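Local coordinates for ribosomal RNA small subunit methyltransferase E (Bacillus subtilis, PDB 1VHK), which probably methylates N3 of a specific uridine of 16S rRNA in the assembled 30S subunit, using S-adenosyl-L-methionine as methyl donor, at the interface of chains A and B. Sequence-based numbering; all coordinates share one arbitrary frame. Chains: chain A/B, Hypothetical protein yqeU.

Contact 1 and contact 2 are neighbouring patches of one two-fold interface, their C-alpha centres about 12 Å apart, with A:Leu241 common to both. In each, the end of helix 94-104 from one chain meets the loop before helix 239-253 of the other. The same glutamate-threonine pair recurs with the chains exchanged: A:Glu104 with B:Thr238 in contact 1, B:Glu104 with A:Thr238 in contact 2. Contact 1 adds the tryptophan pair, contact 2 the packing of the two 239-253 helices. The arrangement fits the dimers typical of knotted SPOUT methyltransferases, to which the RsmE family belongs.

Contact 1: the interface of chains A and B. Residues chain A 97, 100-101, 104-105, 241; chain B 97, 234-235, 237-238, 241.
A:Trp97 and B:Trp97 meet edge to face, their planes 82° apart, although A:Trp97 is poorly ordered. The pyrrole edge of A:Trp97 points at the B:Trp97 ring, with A:Trp97 NE1 3.7 Å from B:Trp97 CE3 near the rim of the benzo ring. Farther along the A:Trp97 ring, CH2 meets the CD1 methyl of B:Leu241 tip to tip at 3.8 Å. The CD methylene of A:Lys101 sits over the rim of one face of the A:Trp97 indole, leading from the apolar centre to the polar rim.

Beyond it the A:Lys101 chain bends repeatedly and brings NZ among oxygens. A:Lys101 NZ makes a salt bridge to B:Glu237 OE1 at 3.0 Å, arriving from above that carboxylate's plane. On its own side NZ also bonds to A:Gln100 OE1 and forms a salt bridge with A:Glu104 OE2. A:Gln100, with CG anti to the backbone N (chi1 -180°) and the chain extended beyond, lays its amide over the guanidinium of B:Arg235, the two planes 24° apart. The lysine and arginine charges would probably help stabilise the A:Glu104 carboxylate. B:Arg235 NE makes a weak, bent bond to A:Glu104 OE2 at 3.1 Å. The other oxygen, A:Glu104 OE1, accepts from B:Arg235 N at 2.8 Å and from the B:Thr238 hydroxyl OG1, the two donors reaching it from opposite faces of the carboxylate plane.

Contact 2: the interface of chains A and B. Residues chain A 230, 232, 234, 238, 241-242, 245; chain B 104-105, 245, 248.
Helix 239-253 of chain A packs through A:Tyr242 against B:Ser245 and B:Ser248 of the same helix in chain B, while the loop leading into it, with A:Arg232, A:Leu234 and A:Thr238, meets B:Glu104 at the end of helix 94-104 and B:Leu105 just beyond. A:Tyr242 has CG anti to the backbone N (chi1 178°), which carries the ring across to chain B. A:Tyr242 OH and B:Ser248 OG share a hydrogen bond at 2.5 Å, the donor undecided, with the serine oxygen in the plane of the ring. B:Leu105 also comes to the ring's edge, its CD2 methyl 3.7 Å from A:Tyr242 CD1. An alanine in place of A:Tyr242 would probably leave B:Ser248 OG without its phenol partner and open a gap beside the B:Leu105 methyl.

Where the helices come together, A:Ser245 CB and B:Ser245 CB touch at 3.6 Å; A:Ser245 OG turns back to A:Leu241 O at 2.9 Å. On the loop side, A:Thr238 and B:Glu104 meet tip to tip. A:Thr238 OG1 donates to B:Glu104 OE2 at 2.7 Å from well above the carboxylate plane (66°), and the threonine methyl CG2 rests against the acid's CD. A:Leu234 CD1 packs near B:Glu104 CG, and the A:Arg232 guanidinium turns one face toward B:Leu105 O. The site lies in the methyltransferase domain, where the loop before helix 239-253 and that helix itself, the last helix of the chain, meet helix 239-253 and the end of helix 94-104 of the partner as part of the two-fold interface.

Contact 1: the interface of chains A and B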
loop_
_atom_site.group_PDB
_atom_site.type_symbol
_atom_site.label_atom_id
_atom_site.label_comp_id
_atom_site.label_asym_id
_atom_site.label_seq_id
_atom_site.Cartn_x
_atom_site.Cartn_y
_atom_site.Cartn_z
ATOM N N TRP A 97 2.731 1.811 10.892
ATOM C CA TRP A 97 2.766 1.982 9.439
ATOM C C TRP A 97 2.118 0.775 8.773
ATOM O O TRP A 97 1.354 0.872 7.830
ATOM C CB TRP A 97 4.218 2.122 8.968
ATOM C CG TRP A 97 4.427 3.094 7.852
ATOM C CD1 TRP A 97 4.409 4.464 7.949
ATOM C CD2 TRP A 97 4.687 2.799 6.471
ATOM N NE1 TRP A 97 4.625 5.034 6.714
ATOM C CE2 TRP A 97 4.810 4.032 5.793
ATOM C CE3 TRP A 97 4.818 1.608 5.741
ATOM C CZ2 TRP A 97 5.071 4.111 4.423
ATOM C CZ3 TRP A 97 5.079 1.701 4.395
ATOM C CH2 TRP A 97 5.189 2.939 3.741
ATOM N N GLN A 100 -1.690 1.168 9.452
ATOM C CA GLN A 100 -2.220 2.234 8.646
ATOM C C GLN A 100 -2.277 1.851 7.163
ATOM O O GLN A 100 -3.362 1.867 6.579
ATOM C CB GLN A 100 -1.469 3.534 8.865
ATOM C CG GLN A 100 -2.067 4.665 7.987
ATOM C CD GLN A 100 -1.413 5.997 8.275
ATOM O OE1 GLN A 100 -0.379 6.335 7.688
ATOM N NE2 GLN A 100 -1.960 6.718 9.239
ATOM N N LYS A 101 -1.131 1.564 6.537
ATOM C CA LYS A 101 -1.195 1.311 5.081
ATOM C C LYS A 101 -2.023 0.075 4.817
ATOM O O LYS A 101 -2.940 0.098 3.976
ATOM C CB LYS A 101 0.173 1.349 4.459
ATOM C CG LYS A 101 1.072 2.374 5.126
ATOM C CD LYS A 101 1.262 3.625 4.344
ATOM C CE LYS A 101 1.303 4.875 5.211
ATOM N NZ LYS A 101 0.073 5.704 4.948
ATOM N N GLU A 104 -5.537 0.975 4.613
ATOM C CA GLU A 104 -5.778 1.631 3.318
ATOM C C GLU A 104 -5.891 0.507 2.253
ATOM O O GLU A 104 -6.873 0.466 1.536
ATOM C CB GLU A 104 -4.747 2.628 2.872
ATOM C CG GLU A 104 -4.135 3.624 3.793
ATOM C CD GLU A 104 -3.044 4.530 3.256
ATOM O OE1 GLU A 104 -3.057 4.947 2.081
ATOM O OE2 GLU A 104 -2.109 4.901 4.026
ATOM N N LEU A 105 -4.961 -0.457 2.213
ATOM C CA LEU A 105 -4.985 -1.518 1.274
ATOM C C LEU A 105 -5.987 -2.638 1.428
ATOM O O LEU A 105 -5.890 -3.636 0.674
ATOM C CB LEU A 105 -3.567 -2.095 1.053
ATOM C CG LEU A 105 -2.592 -1.048 0.501
ATOM C CD1 LEU A 105 -1.160 -1.430 0.818
ATOM C CD2 LEU A 105 -2.802 -0.822 -0.995
ATOM N N LEU A 241 2.404 -4.887 2.438
ATOM C CA LEU A 241 1.852 -3.873 1.550
ATOM C C LEU A 241 1.803 -4.402 0.109
ATOM O O LEU A 241 0.747 -4.384 -0.507
ATOM C CB LEU A 241 2.719 -2.622 1.624
ATOM C CG LEU A 241 2.324 -1.567 2.653
ATOM C CD1 LEU A 241 1.683 -2.161 3.917
ATOM C CD2 LEU A 241 3.552 -0.747 3.002
ATOM N N TRP B 97 9.951 8.377 2.239
ATOM C CA TRP B 97 9.262 7.119 2.308
ATOM C C TRP B 97 9.038 6.534 0.897
ATOM O O TRP B 97 9.443 5.410 0.627
ATOM C CB TRP B 97 7.943 7.181 3.052
ATOM C CG TRP B 97 7.896 7.933 4.334
ATOM C CD1 TRP B 97 8.952 8.408 5.066
ATOM C CD2 TRP B 97 6.717 8.316 5.066
ATOM N NE1 TRP B 97 8.518 9.086 6.173
ATOM C CE2 TRP B 97 7.143 9.031 6.206
ATOM C CE3 TRP B 97 5.348 8.129 4.870
ATOM C CZ2 TRP B 97 6.250 9.550 7.150
ATOM C CZ3 TRP B 97 4.470 8.645 5.808
ATOM C CH2 TRP B 97 4.917 9.359 6.930
ATOM N N LEU B 234 -6.388 5.700 -1.521
ATOM C CA LEU B 234 -4.998 5.591 -1.149
ATOM C C LEU B 234 -4.354 6.919 -0.791
ATOM O O LEU B 234 -4.522 7.941 -1.467
ATOM C CB LEU B 234 -4.265 4.945 -2.352
ATOM C CG LEU B 234 -4.152 3.412 -2.369
ATOM C CD1 LEU B 234 -5.332 2.695 -1.781
ATOM C CD2 LEU B 234 -3.892 2.878 -3.783
ATOM N N ARG B 235 -3.557 6.995 0.272
ATOM C CA ARG B 235 -2.840 8.241 0.584
ATOM C C ARG B 235 -1.742 8.448 -0.478
ATOM O O ARG B 235 -1.475 7.529 -1.271
ATOM C CB ARG B 235 -2.284 8.287 1.966
ATOM C CG ARG B 235 -3.267 8.257 3.115
ATOM C CD ARG B 235 -2.511 8.153 4.449
ATOM N NE ARG B 235 -3.293 7.378 5.411
ATOM C CZ ARG B 235 -3.950 7.860 6.463
ATOM N NH1 ARG B 235 -3.933 9.151 6.764
ATOM N NH2 ARG B 235 -4.631 7.020 7.229
ATOM N N GLU B 237 1.448 8.626 -0.265
ATOM C CA GLU B 237 2.640 7.777 -0.190
ATOM C C GLU B 237 2.297 6.314 -0.364
ATOM O O GLU B 237 3.205 5.476 -0.573
ATOM C CB GLU B 237 3.407 8.033 1.112
ATOM C CG GLU B 237 2.743 7.604 2.374
ATOM C CD GLU B 237 1.652 8.486 2.916
ATOM O OE1 GLU B 237 1.293 8.308 4.105
ATOM O OE2 GLU B 237 1.102 9.353 2.230
ATOM N N THR B 238 1.015 5.965 -0.355
ATOM C CA THR B 238 0.628 4.566 -0.537
ATOM C C THR B 238 0.464 4.207 -2.007
ATOM O O THR B 238 1.031 3.196 -2.469
ATOM C CB THR B 238 -0.688 4.252 0.212
ATOM O OG1 THR B 238 -0.631 4.806 1.549
ATOM C CG2 THR B 238 -0.950 2.770 0.291
ATOM N N LEU B 241 3.318 2.611 -4.055
ATOM C CA LEU B 241 3.714 1.277 -3.614
ATOM C C LEU B 241 2.751 0.227 -4.158
ATOM O O LEU B 241 3.134 -0.925 -4.371
ATOM C CB LEU B 241 3.834 1.196 -2.091
ATOM C CG LEU B 241 4.421 2.428 -1.408
ATOM C CD1 LEU B 241 4.712 2.133 0.059
ATOM C CD2 LEU B 241 5.674 2.946 -2.115
#

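Contact 2: the interface of chains A and B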
loop_
_atom_site.group_PDB
_atom_site.type_symbol
_atom_site.label_atom_id
_atom_site.label_comp_id
_atom_site.label_asym_id
_atom_site.label_seq_id
_atom_site.Cartn_x
_atom_site.Cartn_y
_atom_site.Cartn_z
ATOM N N GLY A 230 8.228 -11.836 -4.888
ATOM C CA GLY A 230 9.096 -11.170 -5.863
ATOM C C GLY A 230 10.551 -11.467 -5.491
ATOM O O GLY A 230 10.858 -11.964 -4.400
ATOM N N ARG A 232 12.956 -9.277 -5.102
ATOM C CA ARG A 232 13.642 -8.254 -4.303
ATOM C C ARG A 232 13.375 -8.513 -2.819
ATOM O O ARG A 232 12.236 -8.861 -2.490
ATOM C CB ARG A 232 13.132 -6.874 -4.721
ATOM C CG ARG A 232 13.878 -6.194 -5.842
ATOM C CD ARG A 232 13.024 -5.115 -6.534
ATOM N NE ARG A 232 12.251 -5.752 -7.601
ATOM C CZ ARG A 232 11.038 -6.229 -7.471
ATOM N NH1 ARG A 232 10.414 -6.102 -6.275
ATOM N NH2 ARG A 232 10.408 -6.834 -8.452
ATOM N N LEU A 234 12.345 -7.437 0.756
ATOM C CA LEU A 234 11.438 -6.476 1.311
ATOM C C LEU A 234 11.512 -6.302 2.817
ATOM O O LEU A 234 11.649 -7.242 3.574
ATOM C CB LEU A 234 10.008 -6.887 0.898
ATOM C CG LEU A 234 9.449 -6.467 -0.451
ATOM C CD1 LEU A 234 10.469 -5.927 -1.420
ATOM C CD2 LEU A 234 8.690 -7.626 -1.096
ATOM N N THR A 238 7.209 -3.375 4.530
ATOM C CA THR A 238 6.969 -3.390 3.093
ATOM C C THR A 238 6.284 -4.637 2.577
ATOM O O THR A 238 5.284 -4.517 1.832
ATOM C CB THR A 238 8.252 -3.141 2.278
ATOM O OG1 THR A 238 9.033 -2.101 2.889
ATOM C CG2 THR A 238 7.929 -2.714 0.855
ATOM N N LEU A 241 2.404 -4.887 2.438
ATOM C CA LEU A 241 1.852 -3.873 1.550
ATOM C C LEU A 241 1.803 -4.402 0.109
ATOM O O LEU A 241 0.747 -4.384 -0.507
ATOM C CB LEU A 241 2.719 -2.622 1.624
ATOM C CG LEU A 241 2.324 -1.567 2.653
ATOM C CD1 LEU A 241 1.683 -2.161 3.917
ATOM C CD2 LEU A 241 3.552 -0.747 3.002
ATOM N N TYR A 242 2.924 -4.967 -0.322
ATOM C CA TYR A 242 2.996 -5.677 -1.594
ATOM C C TYR A 242 1.903 -6.747 -1.662
ATOM O O TYR A 242 1.113 -6.856 -2.612
ATOM C CB TYR A 242 4.373 -6.360 -1.661
ATOM C CG TYR A 242 4.636 -7.192 -2.879
ATOM C CD1 TYR A 242 5.460 -6.688 -3.881
ATOM C CD2 TYR A 242 4.089 -8.467 -3.050
ATOM C CE1 TYR A 242 5.730 -7.421 -5.022
ATOM C CE2 TYR A 242 4.339 -9.201 -4.190
ATOM C CZ TYR A 242 5.166 -8.679 -5.170
ATOM O OH TYR A 242 5.445 -9.389 -6.317
ATOM N N SER A 245 -1.637 -5.321 -1.939
ATOM C CA SER A 245 -1.730 -4.681 -3.222
ATOM C C SER A 245 -1.841 -5.702 -4.340
ATOM O O SER A 245 -2.743 -5.557 -5.175
ATOM C CB SER A 245 -0.536 -3.730 -3.467
ATOM O OG SER A 245 -0.539 -2.723 -2.451
ATOM N N GLU B 104 12.748 -0.477 -3.087
ATOM C CA GLU B 104 12.712 -1.908 -2.756
ATOM C C GLU B 104 11.677 -2.636 -3.591
ATOM O O GLU B 104 11.782 -3.834 -3.855
ATOM C CB GLU B 104 12.663 -2.129 -1.276
ATOM C CG GLU B 104 11.338 -2.025 -0.576
ATOM C CD GLU B 104 11.475 -1.958 0.952
ATOM O OE1 GLU B 104 11.860 -0.888 1.454
ATOM O OE2 GLU B 104 11.207 -2.979 1.627
ATOM N N LEU B 105 10.740 -1.915 -4.212
ATOM C CA LEU B 105 9.693 -2.483 -4.996
ATOM C C LEU B 105 9.913 -2.410 -6.497
ATOM O O LEU B 105 8.942 -2.633 -7.248
ATOM C CB LEU B 105 8.342 -1.857 -4.626
ATOM C CG LEU B 105 7.772 -2.144 -3.257
ATOM C CD1 LEU B 105 6.611 -1.207 -2.910
ATOM C CD2 LEU B 105 7.268 -3.584 -3.132
ATOM N N SER B 245 3.724 -2.781 -6.760
ATOM C CA SER B 245 3.466 -4.134 -6.293
ATOM C C SER B 245 2.638 -4.907 -7.331
ATOM O O SER B 245 2.808 -6.103 -7.507
ATOM C CB SER B 245 2.704 -4.139 -4.958
ATOM O OG SER B 245 3.544 -3.843 -3.889
ATOM N N SER B 248 4.838 -5.945 -10.292
ATOM C CA SER B 248 5.647 -7.116 -10.015
ATOM C C SER B 248 4.762 -8.373 -10.056
ATOM O O SER B 248 5.129 -9.416 -10.601
ATOM C CB SER B 248 6.325 -6.993 -8.668
ATOM O OG SER B 248 6.719 -8.282 -8.173
#